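Local coordinates for Pdx2 protein (Plasmodium falciparum, PDB 2ABW) that hydrolyses glutamine to glutamate and ammonia, the ammonia being channelled to the partner enzyme Pdx1 for pyridoxal 5'-phosphate (vitamin B6) synthesis, at residues C44-R58 and K81-L93. Sequence-based numbering, arbitrary orientation.
Sequences CDGLVIPGGESTTVR and KPIWGTCAGCILL
The indole of Trp-84 meets CG2 of Val-48 obliquely at CE3, 4.0 Å away, the two side chains running side by side off one face of the sheet. Phe-22 and Phe-205 also touch Trp-84, and its NE1 is bonded to Thr-193. On the other face, CD1 of Ile-83 touches both Leu-47 CD2 (3.9 Å) and Ile-49 CD1 (3.8 Å); the Ile-83 chain is extended at both its torsions (chi1 -169°), which brings CD1 to these two methyls. Between these two layers the parallel strands 46-49 and 83-86 alternate their bonds: Leu-47 N gives to Pro-82 O, Trp-84 N to Leu-47 O, Ile-49 N to Trp-84 O, and Thr-86 N, nearly straight, to Ile-49 O at 3.0 Å. At the strand starts Lys-81 NZ gives a hydrogen bond to Cys-44 O, while a water joins it to Asp-45 OD1, itself salt-bridged to Lys-217.

Past the strands, Cys-87, the nucleophile, N-caps helix 88-92 with a positive phi, consistent with the nucleophile elbow of class I glutamine amidotransferases; His-196 of the charge relay lies close by. Gly-89 CA makes a CA-H...O contact of 3.2 Å with Ile-49 O, an approach that glycine's lack of a side chain permits. Ala-88 N bonds to Gly-51 O at 3.0 Å, approaching 40° out of the carbonyl plane, tying the turn to the loop that leads into Gly-52, Glu-53 and Ser-54 of the glutamine site. Ser-54 CB rests on Ile-91 CG2 and Leu-92 CG, and Val-57 CG1 presses on Leu-92 CD1 at 3.5 Å.

Helices 54-58 and 88-92 cross at -72°. The strand pair lies centrally in the mixed sheet, flanked by strands 4-9 and 190-193; helices 16-23 and 204-219 pack on the Trp-84 face, helix 63-77 on the Leu-47 and Ile-83 face.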
loop_
_atom_site.group_PDB
_atom_site.type_symbol
_atom_site.label_atom_id
_atom_site.label_comp_id
_atom_site.label_asym_id
_atom_site.label_seq_id
_atom_site.Cartn_x
_atom_site.Cartn_y
_atom_site.Cartn_z
ATOM N N CYS A 44 -15.713 4.203 -1.615
ATOM C CA CYS A 44 -14.478 3.735 -2.297
ATOM C C CYS A 44 -14.687 2.319 -2.816
ATOM O O CYS A 44 -15.072 1.463 -2.059
ATOM C CB CYS A 44 -13.241 3.659 -1.361
ATOM S SG CYS A 44 -12.734 5.368 -0.977
ATOM N N ASP A 45 -14.238 2.043 -4.071
ATOM C CA ASP A 45 -14.137 0.703 -4.563
ATOM C C ASP A 45 -12.750 0.093 -4.196
ATOM O O ASP A 45 -12.579 -1.118 -4.194
ATOM C CB ASP A 45 -14.202 0.783 -6.077
ATOM C CG ASP A 45 -15.541 1.244 -6.580
ATOM O OD1 ASP A 45 -16.584 0.772 -6.040
ATOM O OD2 ASP A 45 -15.660 2.101 -7.484
ATOM N N GLY A 46 -11.755 0.950 -3.994
ATOM C CA GLY A 46 -10.424 0.547 -3.500
ATOM C C GLY A 46 -9.790 1.666 -2.720
ATOM O O GLY A 46 -10.254 2.859 -2.831
ATOM N N LEU A 47 -8.747 1.393 -1.950
ATOM C CA LEU A 47 -8.160 2.438 -1.057
ATOM C C LEU A 47 -6.630 2.304 -1.123
ATOM O O LEU A 47 -6.094 1.173 -1.144
ATOM C CB LEU A 47 -8.631 2.196 0.384
ATOM C CG LEU A 47 -8.053 3.112 1.407
ATOM C CD1 LEU A 47 -8.643 4.478 1.229
ATOM C CD2 LEU A 47 -8.245 2.572 2.859
ATOM N N VAL A 48 -5.969 3.468 -1.133
ATOM C CA VAL A 48 -4.533 3.539 -0.976
ATOM C C VAL A 48 -4.227 4.123 0.392
ATOM O O VAL A 48 -4.797 5.218 0.783
ATOM C CB VAL A 48 -3.932 4.453 -2.044
ATOM C CG1 VAL A 48 -2.430 4.494 -1.841
ATOM C CG2 VAL A 48 -4.331 3.950 -3.432
ATOM N N ILE A 49 -3.325 3.466 1.155
ATOM C CA ILE A 49 -2.818 4.008 2.411
ATOM C C ILE A 49 -1.361 4.327 2.201
ATOM O O ILE A 49 -0.596 3.398 2.182
ATOM C CB ILE A 49 -3.039 3.055 3.556
ATOM C CG1 ILE A 49 -4.554 2.777 3.727
ATOM C CG2 ILE A 49 -2.482 3.733 4.875
ATOM C CD1 ILE A 49 -5.044 2.012 5.016
ATOM N N PRO A 50 -1.001 5.597 2.108
ATOM C CA PRO A 50 0.403 5.969 1.985
ATOM C C PRO A 50 0.969 6.392 3.344
ATOM O O PRO A 50 0.374 6.095 4.334
ATOM C CB PRO A 50 0.302 7.046 0.929
ATOM C CG PRO A 50 -0.953 7.849 1.374
ATOM C CD PRO A 50 -1.891 6.768 1.924
ATOM N N GLY A 51 2.047 7.110 3.379
ATOM C CA GLY A 51 2.511 7.767 4.622
ATOM C C GLY A 51 3.968 7.484 4.823
ATOM O O GLY A 51 4.524 6.484 4.352
ATOM N N GLY A 52 4.583 8.375 5.551
ATOM C CA GLY A 52 5.962 8.239 5.943
ATOM C C GLY A 52 6.092 7.481 7.227
ATOM O O GLY A 52 7.074 6.766 7.414
ATOM N N GLU A 53 5.148 7.682 8.115
ATOM C CA GLU A 53 5.181 7.100 9.448
ATOM C C GLU A 53 3.936 6.327 9.839
ATOM O O GLU A 53 2.855 6.919 10.085
ATOM C CB GLU A 53 5.295 8.225 10.465
ATOM C CG GLU A 53 6.614 8.973 10.296
ATOM C CD GLU A 53 6.955 9.926 11.436
ATOM O OE1 GLU A 53 6.214 9.963 12.450
ATOM O OE2 GLU A 53 7.969 10.681 11.320
ATOM N N SER A 54 4.144 5.036 10.045
ATOM C CA SER A 54 3.030 4.152 10.369
ATOM C C SER A 54 2.334 4.574 11.636
ATOM O O SER A 54 1.148 4.456 11.752
ATOM C CB SER A 54 3.488 2.718 10.449
ATOM O OG SER A 54 4.503 2.503 11.438
ATOM N N THR A 55 3.071 5.015 12.669
ATOM C CA THR A 55 2.421 5.331 13.913
ATOM C C THR A 55 1.488 6.533 13.769
ATOM O O THR A 55 0.430 6.608 14.415
ATOM C CB THR A 55 3.408 5.464 15.072
ATOM O OG1 THR A 55 3.915 4.158 15.386
ATOM C CG2 THR A 55 2.717 6.004 16.238
ATOM N N THR A 56 1.891 7.485 12.946
ATOM C CA THR A 56 1.043 8.651 12.695
ATOM C C THR A 56 -0.263 8.313 11.993
ATOM O O THR A 56 -1.292 8.719 12.470
ATOM C CB THR A 56 1.754 9.679 11.811
ATOM O OG1 THR A 56 2.974 10.059 12.461
ATOM C CG2 THR A 56 0.878 10.906 11.625
ATOM N N VAL A 57 -0.183 7.542 10.958
ATOM C CA VAL A 57 -1.388 7.125 10.231
ATOM C C VAL A 57 -2.280 6.329 11.169
ATOM O O VAL A 57 -3.475 6.562 11.309
ATOM C CB VAL A 57 -1.035 6.310 9.044
ATOM C CG1 VAL A 57 -2.286 5.627 8.501
ATOM C CG2 VAL A 57 -0.301 7.110 7.938
ATOM N N ARG A 58 -1.695 5.431 11.965
ATOM C CA ARG A 58 -2.540 4.647 12.877
ATOM C C ARG A 58 -3.262 5.473 13.912
ATOM O O ARG A 58 -4.398 5.249 14.242
ATOM C CB ARG A 58 -1.684 3.583 13.593
ATOM C CG ARG A 58 -2.430 2.687 14.537
ATOM C CD ARG A 58 -3.585 1.906 13.858
ATOM N NE ARG A 58 -4.367 1.083 14.785
ATOM C CZ ARG A 58 -5.390 1.466 15.543
ATOM N NH1 ARG A 58 -5.890 2.705 15.530
ATOM N NH2 ARG A 58 -6.025 0.580 16.290
ATOM N N LYS A 81 -12.231 -5.557 -0.164
ATOM C CA LYS A 81 -12.035 -4.557 -1.182
ATOM C C LYS A 81 -10.530 -4.317 -1.363
ATOM O O LYS A 81 -9.751 -4.440 -0.452
ATOM C CB LYS A 81 -12.735 -3.293 -0.844
ATOM C CG LYS A 81 -14.245 -3.486 -0.975
ATOM C CD LYS A 81 -14.834 -2.045 -1.086
ATOM C CE LYS A 81 -16.209 -1.993 -1.033
ATOM N NZ LYS A 81 -16.687 -0.632 -1.086
ATOM N N PRO A 82 -10.118 -4.038 -2.618
ATOM C CA PRO A 82 -8.687 -3.838 -2.854
ATOM C C PRO A 82 -8.073 -2.714 -2.016
ATOM O O PRO A 82 -8.661 -1.612 -1.959
ATOM C CB PRO A 82 -8.611 -3.541 -4.361
ATOM C CG PRO A 82 -9.777 -4.251 -4.918
ATOM C CD PRO A 82 -10.881 -4.051 -3.869
ATOM N N ILE A 83 -6.865 -2.966 -1.511
ATOM C CA ILE A 83 -6.137 -1.982 -0.726
ATOM C C ILE A 83 -4.684 -2.039 -1.091
ATOM O O ILE A 83 -4.165 -3.103 -1.286
ATOM C CB ILE A 83 -6.399 -2.184 0.780
ATOM C CG1 ILE A 83 -5.855 -0.994 1.588
ATOM C CG2 ILE A 83 -5.952 -3.552 1.229
ATOM C CD1 ILE A 83 -6.397 -0.895 2.986
ATOM N N TRP A 84 -4.094 -0.887 -1.176
ATOM C CA TRP A 84 -2.657 -0.715 -1.504
ATOM C C TRP A 84 -2.047 0.044 -0.358
ATOM O O TRP A 84 -2.307 1.241 -0.159
ATOM C CB TRP A 84 -2.506 0.076 -2.792
ATOM C CG TRP A 84 -1.089 0.257 -3.234
ATOM C CD1 TRP A 84 0.039 -0.401 -2.732
ATOM C CD2 TRP A 84 -0.650 1.077 -4.288
ATOM N NE1 TRP A 84 1.169 0.037 -3.390
ATOM C CE2 TRP A 84 0.759 0.937 -4.370
ATOM C CE3 TRP A 84 -1.305 1.929 -5.192
ATOM C CZ2 TRP A 84 1.501 1.598 -5.321
ATOM C CZ3 TRP A 84 -0.543 2.629 -6.071
ATOM C CH2 TRP A 84 0.823 2.431 -6.174
ATOM N N GLY A 85 -1.196 -0.623 0.401
ATOM C CA GLY A 85 -0.401 0.049 1.406
ATOM C C GLY A 85 0.978 0.316 0.895
ATOM O O GLY A 85 1.651 -0.605 0.476
ATOM N N THR A 86 1.395 1.589 0.905
ATOM C CA THR A 86 2.677 1.958 0.421
ATOM C C THR A 86 3.460 2.695 1.516
ATOM O O THR A 86 2.935 3.486 2.249
ATOM C CB THR A 86 2.570 2.689 -0.884
ATOM O OG1 THR A 86 3.890 2.757 -1.511
ATOM C CG2 THR A 86 2.002 4.078 -0.702
ATOM N N CYS A 87 4.691 2.241 1.670
ATOM C CA CYS A 87 5.561 2.667 2.779
ATOM C C CYS A 87 4.873 2.478 4.132
ATOM O O CYS A 87 4.721 1.343 4.568
ATOM C CB CYS A 87 6.039 4.083 2.545
ATOM S SG CYS A 87 7.655 4.343 3.305
ATOM N N ALA A 88 4.464 3.542 4.856
ATOM C CA ALA A 88 3.692 3.316 6.071
ATOM C C ALA A 88 2.516 2.414 5.915
ATOM O O ALA A 88 2.221 1.652 6.821
ATOM C CB ALA A 88 3.156 4.603 6.634
ATOM N N GLY A 89 1.762 2.527 4.817
ATOM C CA GLY A 89 0.602 1.691 4.648
ATOM C C GLY A 89 1.048 0.267 4.560
ATOM O O GLY A 89 0.287 -0.629 4.889
ATOM N N CYS A 90 2.181 0.004 3.914
ATOM C CA CYS A 90 2.650 -1.393 3.801
ATOM C C CYS A 90 2.879 -1.912 5.189
ATOM O O CYS A 90 2.494 -3.048 5.469
ATOM C CB CYS A 90 3.920 -1.489 2.949
ATOM S SG CYS A 90 4.345 -3.163 2.484
ATOM N N ILE A 91 3.488 -1.132 6.068
ATOM C CA ILE A 91 3.718 -1.560 7.464
ATOM C C ILE A 91 2.366 -1.921 8.143
ATOM O O ILE A 91 2.243 -2.992 8.753
ATOM C CB ILE A 91 4.452 -0.510 8.260
ATOM C CG1 ILE A 91 5.884 -0.411 7.734
ATOM C CG2 ILE A 91 4.429 -0.874 9.751
ATOM C CD1 ILE A 91 6.666 0.704 8.361
ATOM N N LEU A 92 1.385 -1.059 7.942
ATOM C CA LEU A 92 0.086 -1.201 8.602
ATOM C C LEU A 92 -0.778 -2.304 7.995
ATOM O O LEU A 92 -1.812 -2.634 8.553
ATOM C CB LEU A 92 -0.655 0.112 8.587
ATOM C CG LEU A 92 -0.031 1.193 9.481
ATOM C CD1 LEU A 92 -0.758 2.525 9.266
ATOM C CD2 LEU A 92 0.004 0.743 10.941
ATOM N N LEU A 93 -0.408 -2.912 6.905
ATOM C CA LEU A 93 -1.047 -4.181 6.413
ATOM C C LEU A 93 -0.363 -5.456 6.925
ATOM O O LEU A 93 -0.794 -6.587 6.672
ATOM C CB LEU A 93 -1.085 -4.226 4.904
ATOM C CG LEU A 93 -1.872 -3.133 4.202
ATOM C CD1 LEU A 93 -1.825 -3.197 2.678
ATOM C CD2 LEU A 93 -3.426 -3.251 4.659
HETATM O O HOH W 1 -17.743 -0.035 -3.662
#